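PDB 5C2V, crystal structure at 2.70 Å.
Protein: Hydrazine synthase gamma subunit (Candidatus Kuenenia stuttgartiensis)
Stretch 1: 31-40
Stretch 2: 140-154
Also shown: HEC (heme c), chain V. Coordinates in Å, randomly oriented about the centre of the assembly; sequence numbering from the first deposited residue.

Stretch 1 (31-40) FRVKHSPFKS
Stretch 2 (140-154) SPMRLEALICYIRAL

An arginine near the end of a helix can fasten an irregular segment by bonding to its backbone while offering both faces of its guanidinium for packing, and the gamma subunit of hydrazine synthase gives a compact example. The anchor is a short hydrogen bond across the stretches: Arg152 NH1 donates to Ser36 O at 2.6 Å, with an N-H...O angle of 163°. The carbonyl lies at the edge of the guanidinium, near its plane, where the N-H bonds point. Arg152 reaches it with chi1 to chi3 in m, t and p and chi4 at 176°. The two faces of the same group are covered by carbon: His35 CB stands 3.5 Å from Arg152 NH1 over one face, and Phe38 CB stands 3.6 Å from Arg152 NH2 over the opposite one. The flat cation is thus held between His35, just before the accepting residue, and Phe38, two after it.

Charge contributes more loosely about two turns earlier in the helix. Glu145 is fully extended (chi1 and chi2 both t); its CA-to-CB bond points sideways, but the extended chain brings the carboxylate near Lys39. Even so, Lys39 NZ and Glu145 OE2 are 4.2 Å apart, beyond a salt bridge. The lysine instead lays its chain alongside, with Lys39 CD 3.8 Å from Glu145 OE2; its chi1 is m and chi2 to chi4 are t.

The scaffold for these contacts is a helix spanning 141-152. Ser140 occupies the N-cap, its OG (chi1 p) accepting a weak 3.4 Å bond from Arg143 N, and regular i to i+4 bonds follow, from Leu144 N to Ser140 O at 3.0 Å through Arg152 N to Ile148 O at 2.9 Å. Stretch 1 has no regular helix or strand. From Lys34 to Lys39 its psi values lie between 116° and 161°, so this part is extended, and it crosses over the helix rather than running alongside it: the CA atoms of Arg32 and Pro141 are 10.0 Å apart, those of His35 and Ile148 8.4 Å, those of Ser36 and Glu145 7.4 Å, and those of Phe38 and Cys149 6.2 Å.

Packing spreads outward from the anchor. Phe38 (chi1 t, chi2 -95°) places CE2 3.4 Å from Cys149 O and CZ 3.9 Å from Ala153 CB, the methyl lying at the ring edge. Cys149 SG (chi1 m) sits 5.1 Å from the ring centroid in an oblique sulfur-aromatic contact, and 3.5 Å from Lys39 O. His35 (chi1 m, chi2 165°) has Arg152 CD over one ring face and brings CD2 to 4.4 Å from Ile148 CG2. At the start of the helix, Arg32 (chi1 to chi3 m, t, p; chi4 93°) lays one guanidinium face over Leu144, with NE 3.8 Å from Leu144 CD2, while NH2 comes within 4.0 Å of Glu145 CB. Altogether 626 Å² is buried, both sides summed. Away from this contact, Leu147 CD2 reaches heme c, 3.6 Å from its CMB methyl.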

ATOM      1  N   PHE C  31     -53.813   5.995  17.087  1.00 67.96           N
ATOM      2  CA  PHE C  31     -55.245   5.769  16.949  1.00 60.03           C
ATOM      3  C   PHE C  31     -55.851   5.189  18.221  1.00 60.94           C
ATOM      4  O   PHE C  31     -57.063   5.261  18.422  1.00 56.12           O
ATOM      5  CB  PHE C  31     -55.539   4.847  15.764  1.00 54.01           C
ATOM      6  CG  PHE C  31     -57.006   4.647  15.500  1.00 61.52           C
ATOM      7  CD1 PHE C  31     -57.758   5.646  14.905  1.00 67.77           C
ATOM      8  CD2 PHE C  31     -57.632   3.462  15.850  1.00 66.68           C
ATOM      9  CE1 PHE C  31     -59.108   5.468  14.662  1.00 60.61           C
ATOM     10  CE2 PHE C  31     -58.982   3.276  15.608  1.00 68.73           C
ATOM     11  CZ  PHE C  31     -59.720   4.280  15.015  1.00 53.83           C
ATOM     12  N   ARG C  32     -55.020   4.625  19.092  1.00 59.74           N
ATOM     13  CA  ARG C  32     -55.553   4.152  20.357  1.00 54.16           C
ATOM     14  C   ARG C  32     -55.403   5.289  21.356  1.00 58.85           C
ATOM     15  O   ARG C  32     -54.320   5.531  21.891  1.00 62.74           O
ATOM     16  CB  ARG C  32     -54.809   2.896  20.821  1.00 47.87           C
ATOM     17  CG  ARG C  32     -54.545   1.897  19.697  1.00 54.12           C
ATOM     18  CD  ARG C  32     -53.375   0.971  20.010  1.00 56.99           C
ATOM     19  NE  ARG C  32     -53.667   0.030  21.088  1.00 54.39           N
ATOM     20  CZ  ARG C  32     -54.146  -1.194  20.899  1.00 57.02           C
ATOM     21  NH1 ARG C  32     -54.392  -1.629  19.670  1.00 52.90           N
ATOM     22  NH2 ARG C  32     -54.382  -1.986  21.937  1.00 65.52           N
ATOM     23  N   VAL C  33     -56.514   5.973  21.606  1.00 64.35           N
ATOM     24  CA  VAL C  33     -56.543   7.129  22.492  1.00 53.64           C
ATOM     25  C   VAL C  33     -56.742   6.725  23.946  1.00 60.20           C
ATOM     26  O   VAL C  33     -56.136   7.292  24.855  1.00 45.99           O
ATOM     27  CB  VAL C  33     -57.646   8.116  22.072  1.00 54.63           C
ATOM     28  CG1 VAL C  33     -57.534   9.406  22.869  1.00 52.09           C
ATOM     29  CG2 VAL C  33     -57.548   8.403  20.580  1.00 44.35           C
ATOM     30  N   LYS C  34     -57.610   5.739  24.151  1.00 45.19           N
ATOM     31  CA  LYS C  34     -57.973   5.293  25.487  1.00 54.80           C
ATOM     32  C   LYS C  34     -57.671   3.811  25.661  1.00 65.81           C
ATOM     33  O   LYS C  34     -57.523   3.078  24.682  1.00 55.95           O
ATOM     34  CB  LYS C  34     -59.444   5.574  25.760  1.00 66.95           C
ATOM     35  N   HIS C  35     -57.585   3.379  26.914  1.00 58.73           N
ATOM     36  CA  HIS C  35     -57.257   1.996  27.234  1.00 54.23           C
ATOM     37  C   HIS C  35     -58.308   1.013  26.730  1.00 50.38           C
ATOM     38  O   HIS C  35     -59.486   1.349  26.606  1.00 62.27           O
ATOM     39  CB  HIS C  35     -57.091   1.825  28.745  1.00 75.86           C
ATOM     40  CG  HIS C  35     -55.828   2.419  29.287  1.00 65.69           C
ATOM     41  ND1 HIS C  35     -55.635   2.648  30.631  1.00 73.60           N
ATOM     42  CD2 HIS C  35     -54.695   2.824  28.668  1.00 62.31           C
ATOM     43  CE1 HIS C  35     -54.435   3.173  30.818  1.00 62.32           C
ATOM     44  NE2 HIS C  35     -53.846   3.291  29.640  1.00 64.39           N
ATOM     45  N   SER C  36     -57.862  -0.202  26.436  1.00 57.86           N
ATOM     46  CA  SER C  36     -58.764  -1.303  26.132  1.00 47.79           C
ATOM     47  C   SER C  36     -59.159  -1.975  27.443  1.00 67.88           C
ATOM     48  O   SER C  36     -58.429  -1.866  28.430  1.00 56.13           O
ATOM     49  CB  SER C  36     -58.100  -2.301  25.180  1.00 54.96           C
ATOM     50  OG  SER C  36     -57.801  -1.694  23.935  1.00 79.11           O
ATOM     51  N   PRO C  37     -60.320  -2.652  27.467  1.00 75.67           N
ATOM     52  CA  PRO C  37     -60.755  -3.361  28.677  1.00 55.67           C
ATOM     53  C   PRO C  37     -59.695  -4.331  29.195  1.00 56.60           C
ATOM     54  O   PRO C  37     -59.128  -5.102  28.420  1.00 61.93           O
ATOM     55  CB  PRO C  37     -62.015  -4.112  28.217  1.00 48.41           C
ATOM     56  CG  PRO C  37     -62.006  -4.036  26.714  1.00 44.50           C
ATOM     57  CD  PRO C  37     -61.315  -2.756  26.389  1.00 42.44           C
ATOM     58  N   PHE C  38     -59.434  -4.273  30.497  1.00 64.06           N
ATOM     59  CA  PHE C  38     -58.364  -5.048  31.118  1.00 51.64           C
ATOM     60  C   PHE C  38     -58.566  -6.551  30.959  1.00 55.49           C
ATOM     61  O   PHE C  38     -59.665  -7.067  31.158  1.00 55.78           O
ATOM     62  CB  PHE C  38     -58.251  -4.691  32.603  1.00 47.68           C
ATOM     63  CG  PHE C  38     -57.078  -5.328  33.296  1.00 64.26           C
ATOM     64  CD1 PHE C  38     -57.223  -6.523  33.983  1.00 60.12           C
ATOM     65  CD2 PHE C  38     -55.830  -4.729  33.264  1.00 70.71           C
ATOM     66  CE1 PHE C  38     -56.146  -7.109  34.621  1.00 54.59           C
ATOM     67  CE2 PHE C  38     -54.748  -5.309  33.901  1.00 55.55           C
ATOM     68  CZ  PHE C  38     -54.907  -6.501  34.580  1.00 50.94           C
ATOM     69  N   LYS C  39     -57.494  -7.243  30.593  1.00 68.54           N
ATOM     70  CA  LYS C  39     -57.508  -8.697  30.492  1.00 60.01           C
ATOM     71  C   LYS C  39     -56.341  -9.284  31.279  1.00 67.11           C
ATOM     72  O   LYS C  39     -55.179  -9.046  30.953  1.00 78.21           O
ATOM     73  CB  LYS C  39     -57.450  -9.141  29.030  1.00 51.66           C
ATOM     74  CG  LYS C  39     -58.644  -8.691  28.202  1.00 58.70           C
ATOM     75  CD  LYS C  39     -58.598  -9.266  26.797  1.00 71.44           C
ATOM     76  CE  LYS C  39     -59.808  -8.830  25.987  1.00 68.22           C
ATOM     77  NZ  LYS C  39     -59.800  -9.410  24.614  1.00 74.99           N
ATOM     78  N   SER C  40     -56.657 -10.054  32.316  1.00 62.91           N
ATOM     79  CA  SER C  40     -55.636 -10.591  33.206  1.00 66.74           C
ATOM     80  C   SER C  40     -55.003 -11.862  32.648  1.00 68.92           C
ATOM     81  O   SER C  40     -54.083 -12.418  33.246  1.00 74.44           O
ATOM     82  CB  SER C  40     -56.228 -10.869  34.589  1.00 52.53           C
ATOM     83  OG  SER C  40     -57.261 -11.835  34.519  1.00 72.73           O
ATOM     84  N   SER C 140     -47.360  -5.684  17.476  1.00 55.74           N
ATOM     85  CA  SER C 140     -48.675  -6.080  16.993  1.00 56.19           C
ATOM     86  C   SER C 140     -49.717  -5.575  17.990  1.00 50.06           C
ATOM     87  O   SER C 140     -49.371  -5.270  19.133  1.00 52.92           O
ATOM     88  CB  SER C 140     -48.756  -7.601  16.828  1.00 40.46           C
ATOM     89  OG  SER C 140     -48.616  -8.259  18.075  1.00 40.45           O
ATOM     90  N   PRO C 141     -50.987  -5.465  17.564  1.00 57.49           N
ATOM     91  CA  PRO C 141     -52.035  -5.011  18.488  1.00 52.75           C
ATOM     92  C   PRO C 141     -52.106  -5.860  19.758  1.00 53.07           C
ATOM     93  O   PRO C 141     -52.214  -5.324  20.866  1.00 47.71           O
ATOM     94  CB  PRO C 141     -53.318  -5.165  17.667  1.00 48.09           C
ATOM     95  CG  PRO C 141     -52.877  -5.060  16.254  1.00 51.62           C
ATOM     96  CD  PRO C 141     -51.506  -5.667  16.198  1.00 53.68           C
ATOM     97  N   MET C 142     -52.025  -7.174  19.582  1.00 40.99           N
ATOM     98  CA  MET C 142     -52.144  -8.117  20.688  1.00 35.93           C
ATOM     99  C   MET C 142     -51.015  -7.957  21.703  1.00 57.16           C
ATOM    100  O   MET C 142     -51.260  -7.877  22.906  1.00 59.68           O
ATOM    101  CB  MET C 142     -52.166  -9.551  20.158  1.00 53.58           C
ATOM    102  CG  MET C 142     -52.733 -10.567  21.135  1.00 76.62           C
ATOM    103  SD  MET C 142     -54.471 -10.257  21.502  1.00 74.20           S
ATOM    104  CE  MET C 142     -54.835 -11.620  22.605  1.00 73.34           C
ATOM    105  N   ARG C 143     -49.779  -7.911  21.212  1.00 49.06           N
ATOM    106  CA  ARG C 143     -48.617  -7.791  22.086  1.00 45.65           C
ATOM    107  C   ARG C 143     -48.607  -6.454  22.823  1.00 38.34           C
ATOM    108  O   ARG C 143     -48.224  -6.383  23.994  1.00 48.01           O
ATOM    109  CB  ARG C 143     -47.323  -7.972  21.286  1.00 50.42           C
ATOM    110  CG  ARG C 143     -47.034  -9.423  20.926  1.00 58.08           C
ATOM    111  CD  ARG C 143     -45.655  -9.614  20.308  1.00 51.29           C
ATOM    112  NE  ARG C 143     -45.649  -9.381  18.866  1.00 58.14           N
ATOM    113  CZ  ARG C 143     -45.016  -8.377  18.271  1.00 48.77           C
ATOM    114  NH1 ARG C 143     -44.322  -7.504  18.991  1.00 29.42           N
ATOM    115  NH2 ARG C 143     -45.068  -8.249  16.951  1.00 36.18           N
ATOM    116  N   LEU C 144     -49.037  -5.398  22.139  1.00 42.17           N
ATOM    117  CA  LEU C 144     -49.142  -4.087  22.767  1.00 48.39           C
ATOM    118  C   LEU C 144     -50.177  -4.115  23.885  1.00 52.25           C
ATOM    119  O   LEU C 144     -49.905  -3.668  25.000  1.00 44.06           O
ATOM    120  CB  LEU C 144     -49.505  -3.015  21.738  1.00 39.65           C
ATOM    121  CG  LEU C 144     -49.642  -1.596  22.297  1.00 50.26           C
ATOM    122  CD1 LEU C 144     -48.397  -1.201  23.077  1.00 37.76           C
ATOM    123  CD2 LEU C 144     -49.918  -0.597  21.183  1.00 33.43           C
ATOM    124  N   GLU C 145     -51.357  -4.651  23.584  1.00 44.83           N
ATOM    125  CA  GLU C 145     -52.424  -4.747  24.577  1.00 60.47           C
ATOM    126  C   GLU C 145     -51.977  -5.560  25.790  1.00 58.07           C
ATOM    127  O   GLU C 145     -52.269  -5.198  26.928  1.00 51.78           O
ATOM    128  CB  GLU C 145     -53.681  -5.368  23.967  1.00 52.32           C
ATOM    129  CG  GLU C 145     -54.856  -5.436  24.931  1.00 71.58           C
ATOM    130  CD  GLU C 145     -56.078  -6.097  24.327  1.00 80.31           C
ATOM    131  OE1 GLU C 145     -56.011  -6.520  23.154  1.00 87.42           O
ATOM    132  OE2 GLU C 145     -57.109  -6.190  25.028  1.00 69.07           O
ATOM    133  N   ALA C 146     -51.262  -6.653  25.537  1.00 55.78           N
ATOM    134  CA  ALA C 146     -50.742  -7.497  26.607  1.00 42.00           C
ATOM    135  C   ALA C 146     -49.745  -6.730  27.471  1.00 51.73           C
ATOM    136  O   ALA C 146     -49.773  -6.820  28.703  1.00 52.97           O
ATOM    137  CB  ALA C 146     -50.093  -8.745  26.030  1.00 42.97           C
ATOM    138  N   LEU C 147     -48.869  -5.975  26.815  1.00 54.18           N
ATOM    139  CA  LEU C 147     -47.886  -5.150  27.511  1.00 54.30           C
ATOM    140  C   LEU C 147     -48.574  -4.146  28.434  1.00 48.67           C
ATOM    141  O   LEU C 147     -48.222  -4.016  29.614  1.00 52.73           O
ATOM    142  CB  LEU C 147     -46.995  -4.427  26.499  1.00 47.00           C
ATOM    143  CG  LEU C 147     -45.827  -3.601  27.037  1.00 52.99           C
ATOM    144  CD1 LEU C 147     -44.986  -4.423  27.997  1.00 45.85           C
ATOM    145  CD2 LEU C 147     -44.978  -3.093  25.882  1.00 58.19           C
ATOM    146  N   ILE C 148     -49.568  -3.449  27.891  1.00 58.83           N
ATOM    147  CA  ILE C 148     -50.335  -2.478  28.664  1.00 48.39           C
ATOM    148  C   ILE C 148     -51.051  -3.153  29.831  1.00 48.65           C
ATOM    149  O   ILE C 148     -51.144  -2.587  30.921  1.00 38.65           O
ATOM    150  CB  ILE C 148     -51.362  -1.746  27.782  1.00 54.94           C
ATOM    151  CG1 ILE C 148     -50.658  -1.093  26.593  1.00 57.64           C
ATOM    152  CG2 ILE C 148     -52.119  -0.700  28.588  1.00 35.08           C
ATOM    153  CD1 ILE C 148     -49.508  -0.195  26.986  1.00 60.32           C
ATOM    154  N   CYS C 149     -51.543  -4.366  29.604  1.00 39.50           N
ATOM    155  CA  CYS C 149     -52.169  -5.143  30.667  1.00 31.47           C
ATOM    156  C   CYS C 149     -51.173  -5.438  31.783  1.00 56.71           C
ATOM    157  O   CYS C 149     -51.524  -5.398  32.962  1.00 57.51           O
ATOM    158  CB  CYS C 149     -52.751  -6.449  30.122  1.00 39.42           C
ATOM    159  SG  CYS C 149     -54.240  -6.248  29.115  1.00 58.05           S
ATOM    160  N   TYR C 150     -49.930  -5.730  31.407  1.00 48.70           N
ATOM    161  CA  TYR C 150     -48.883  -5.969  32.395  1.00 42.58           C
ATOM    162  C   TYR C 150     -48.583  -4.709  33.196  1.00 37.42           C
ATOM    163  O   TYR C 150     -48.383  -4.766  34.410  1.00 43.55           O
ATOM    164  CB  TYR C 150     -47.600  -6.474  31.731  1.00 56.63           C
ATOM    165  CG  TYR C 150     -46.405  -6.449  32.660  1.00 47.26           C
ATOM    166  CD1 TYR C 150     -46.230  -7.435  33.622  1.00 41.62           C
ATOM    167  CD2 TYR C 150     -45.459  -5.434  32.583  1.00 36.14           C
ATOM    168  CE1 TYR C 150     -45.146  -7.413  34.480  1.00 33.59           C
ATOM    169  CE2 TYR C 150     -44.372  -5.404  33.437  1.00 39.13           C
ATOM    170  CZ  TYR C 150     -44.219  -6.396  34.383  1.00 39.51           C
ATOM    171  OH  TYR C 150     -43.137  -6.370  35.233  1.00 34.45           O
ATOM    172  N   ILE C 151     -48.540  -3.572  32.509  1.00 45.66           N
ATOM    173  CA  ILE C 151     -48.236  -2.302  33.164  1.00 56.42           C
ATOM    174  C   ILE C 151     -49.339  -1.889  34.137  1.00 59.04           C
ATOM    175  O   ILE C 151     -49.064  -1.431  35.246  1.00 55.63           O
ATOM    176  CB  ILE C 151     -48.024  -1.187  32.130  1.00 50.96           C
ATOM    177  CG1 ILE C 151     -46.838  -1.531  31.232  1.00 42.22           C
ATOM    178  CG2 ILE C 151     -47.796   0.150  32.816  1.00 36.64           C
ATOM    179  CD1 ILE C 151     -46.998  -1.039  29.829  1.00 69.67           C
ATOM    180  N   ARG C 152     -50.588  -2.063  33.716  1.00 52.94           N
ATOM    181  CA  ARG C 152     -51.736  -1.703  34.540  1.00 43.01           C
ATOM    182  C   ARG C 152     -51.862  -2.604  35.765  1.00 48.84           C
ATOM    183  O   ARG C 152     -52.436  -2.209  36.780  1.00 55.45           O
ATOM    184  CB  ARG C 152     -53.022  -1.767  33.710  1.00 45.54           C
ATOM    185  CG  ARG C 152     -53.114  -0.695  32.636  1.00 49.66           C
ATOM    186  CD  ARG C 152     -54.188  -1.015  31.607  1.00 36.02           C
ATOM    187  NE  ARG C 152     -55.532  -1.018  32.177  1.00 70.94           N
ATOM    188  CZ  ARG C 152     -56.639  -1.199  31.466  1.00 74.48           C
ATOM    189  NH1 ARG C 152     -56.564  -1.389  30.155  1.00 51.84           N
ATOM    190  NH2 ARG C 152     -57.824  -1.188  32.062  1.00 74.00           N
ATOM    191  N   ALA C 153     -51.316  -3.812  35.667  1.00 44.50           N
ATOM    192  CA  ALA C 153     -51.435  -4.798  36.734  1.00 34.83           C
ATOM    193  C   ALA C 153     -50.377  -4.608  37.817  1.00 37.98           C
ATOM    194  O   ALA C 153     -50.354  -5.339  38.807  1.00 58.05           O
ATOM    195  CB  ALA C 153     -51.350  -6.203  36.160  1.00 34.63           C
ATOM    196  N   LEU C 154     -49.502  -3.626  37.627  1.00 48.54           N
ATOM    197  CA  LEU C 154     -48.452  -3.346  38.600  1.00 55.67           C
ATOM    198  C   LEU C 154     -48.987  -2.543  39.781  1.00 55.20           C
ATOM    199  O   LEU C 154     -49.607  -1.493  39.605  1.00 55.88           O
ATOM    200  CB  LEU C 154     -47.290  -2.604  37.937  1.00 55.15           C
ATOM    201  CG  LEU C 154     -46.443  -3.437  36.972  1.00 57.27           C
ATOM    202  CD1 LEU C 154     -45.362  -2.585  36.323  1.00 49.71           C
ATOM    203  CD2 LEU C 154     -45.832  -4.631  37.693  1.00 32.77           C
TER
HETATM  204 FE   HEC V 404     -40.389   3.874  29.436  1.00 42.81          FE
HETATM  205  CHA HEC V 404     -41.919   6.634  30.798  1.00 53.24           C
HETATM  206  CHB HEC V 404     -43.266   2.089  29.842  1.00 64.68           C
HETATM  207  CHC HEC V 404     -38.942   1.177  27.843  1.00 42.51           C
HETATM  208  CHD HEC V 404     -37.304   5.339  29.706  1.00 51.73           C
HETATM  209  NA  HEC V 404     -42.271   4.303  30.154  1.00 52.30           N
HETATM  210  C1A HEC V 404     -42.676   5.483  30.743  1.00 42.87           C
HETATM  211  C2A HEC V 404     -44.010   5.284  31.289  1.00 60.25           C
HETATM  212  C3A HEC V 404     -44.376   4.022  31.015  1.00 61.53           C
HETATM  213  C4A HEC V 404     -43.289   3.386  30.301  1.00 49.49           C
HETATM  214  CMA HEC V 404     -45.708   3.323  31.375  1.00 40.06           C
HETATM  215  CAA HEC V 404     -44.844   6.360  32.029  1.00 48.03           C
HETATM  216  CBA HEC V 404     -45.136   5.957  33.474  1.00 55.47           C
HETATM  217  CGA HEC V 404     -45.983   7.006  34.146  1.00 66.94           C
HETATM  218  O1A HEC V 404     -46.233   8.070  33.524  1.00 61.61           O
HETATM  219  O2A HEC V 404     -46.407   6.777  35.309  1.00 61.50           O
HETATM  220  NB  HEC V 404     -40.951   1.924  29.038  1.00 36.01           N
HETATM  221  C1B HEC V 404     -42.272   1.520  29.076  1.00 42.37           C
HETATM  222  C2B HEC V 404     -42.426   0.402  28.167  1.00 43.32           C
HETATM  223  C3B HEC V 404     -41.232   0.143  27.620  1.00 51.96           C
HETATM  224  C4B HEC V 404     -40.281   1.098  28.154  1.00 54.55           C
HETATM  225  CMB HEC V 404     -43.749  -0.354  27.916  1.00 39.50           C
HETATM  226  CAB HEC V 404     -40.893  -0.960  26.589  1.00 28.74           C
HETATM  227  CBB HEC V 404     -41.524  -0.643  25.215  1.00 51.61           C
HETATM  228  NC  HEC V 404     -38.470   3.342  28.893  1.00 53.14           N
HETATM  229  C1C HEC V 404     -38.097   2.202  28.211  1.00 39.04           C
HETATM  230  C2C HEC V 404     -36.706   2.338  27.832  1.00 41.89           C
HETATM  231  C3C HEC V 404     -36.222   3.416  28.464  1.00 41.76           C
HETATM  232  C4C HEC V 404     -37.342   4.118  29.068  1.00 41.12           C
HETATM  233  CMC HEC V 404     -35.865   1.197  27.214  1.00 42.42           C
HETATM  234  CAC HEC V 404     -34.761   3.924  28.430  1.00 43.48           C
HETATM  235  CBC HEC V 404     -34.395   4.407  27.009  1.00 30.91           C
HETATM  236  ND  HEC V 404     -39.707   5.683  30.209  1.00 26.76           N
HETATM  237  C1D HEC V 404     -38.392   6.120  30.051  1.00 45.14           C
HETATM  238  C2D HEC V 404     -38.344   7.542  30.305  1.00 43.45           C
HETATM  239  C3D HEC V 404     -39.785   7.946  30.648  1.00 34.66           C
HETATM  240  C4D HEC V 404     -40.561   6.728  30.562  1.00 50.09           C
HETATM  241  CMD HEC V 404     -37.105   8.460  30.246  1.00 44.54           C
HETATM  242  CAD HEC V 404     -40.300   9.356  30.997  1.00 44.86           C
HETATM  243  CBD HEC V 404     -40.539  10.120  29.699  1.00 50.34           C
HETATM  244  CGD HEC V 404     -41.064  11.496  30.009  1.00 61.98           C
HETATM  245  O1D HEC V 404     -41.326  12.272  29.054  1.00 55.51           O
HETATM  246  O2D HEC V 404     -41.219  11.814  31.214  1.00 52.96           O
HETATM  247  O   HOH W   1     -40.851   4.918  27.677  1.00 37.07           O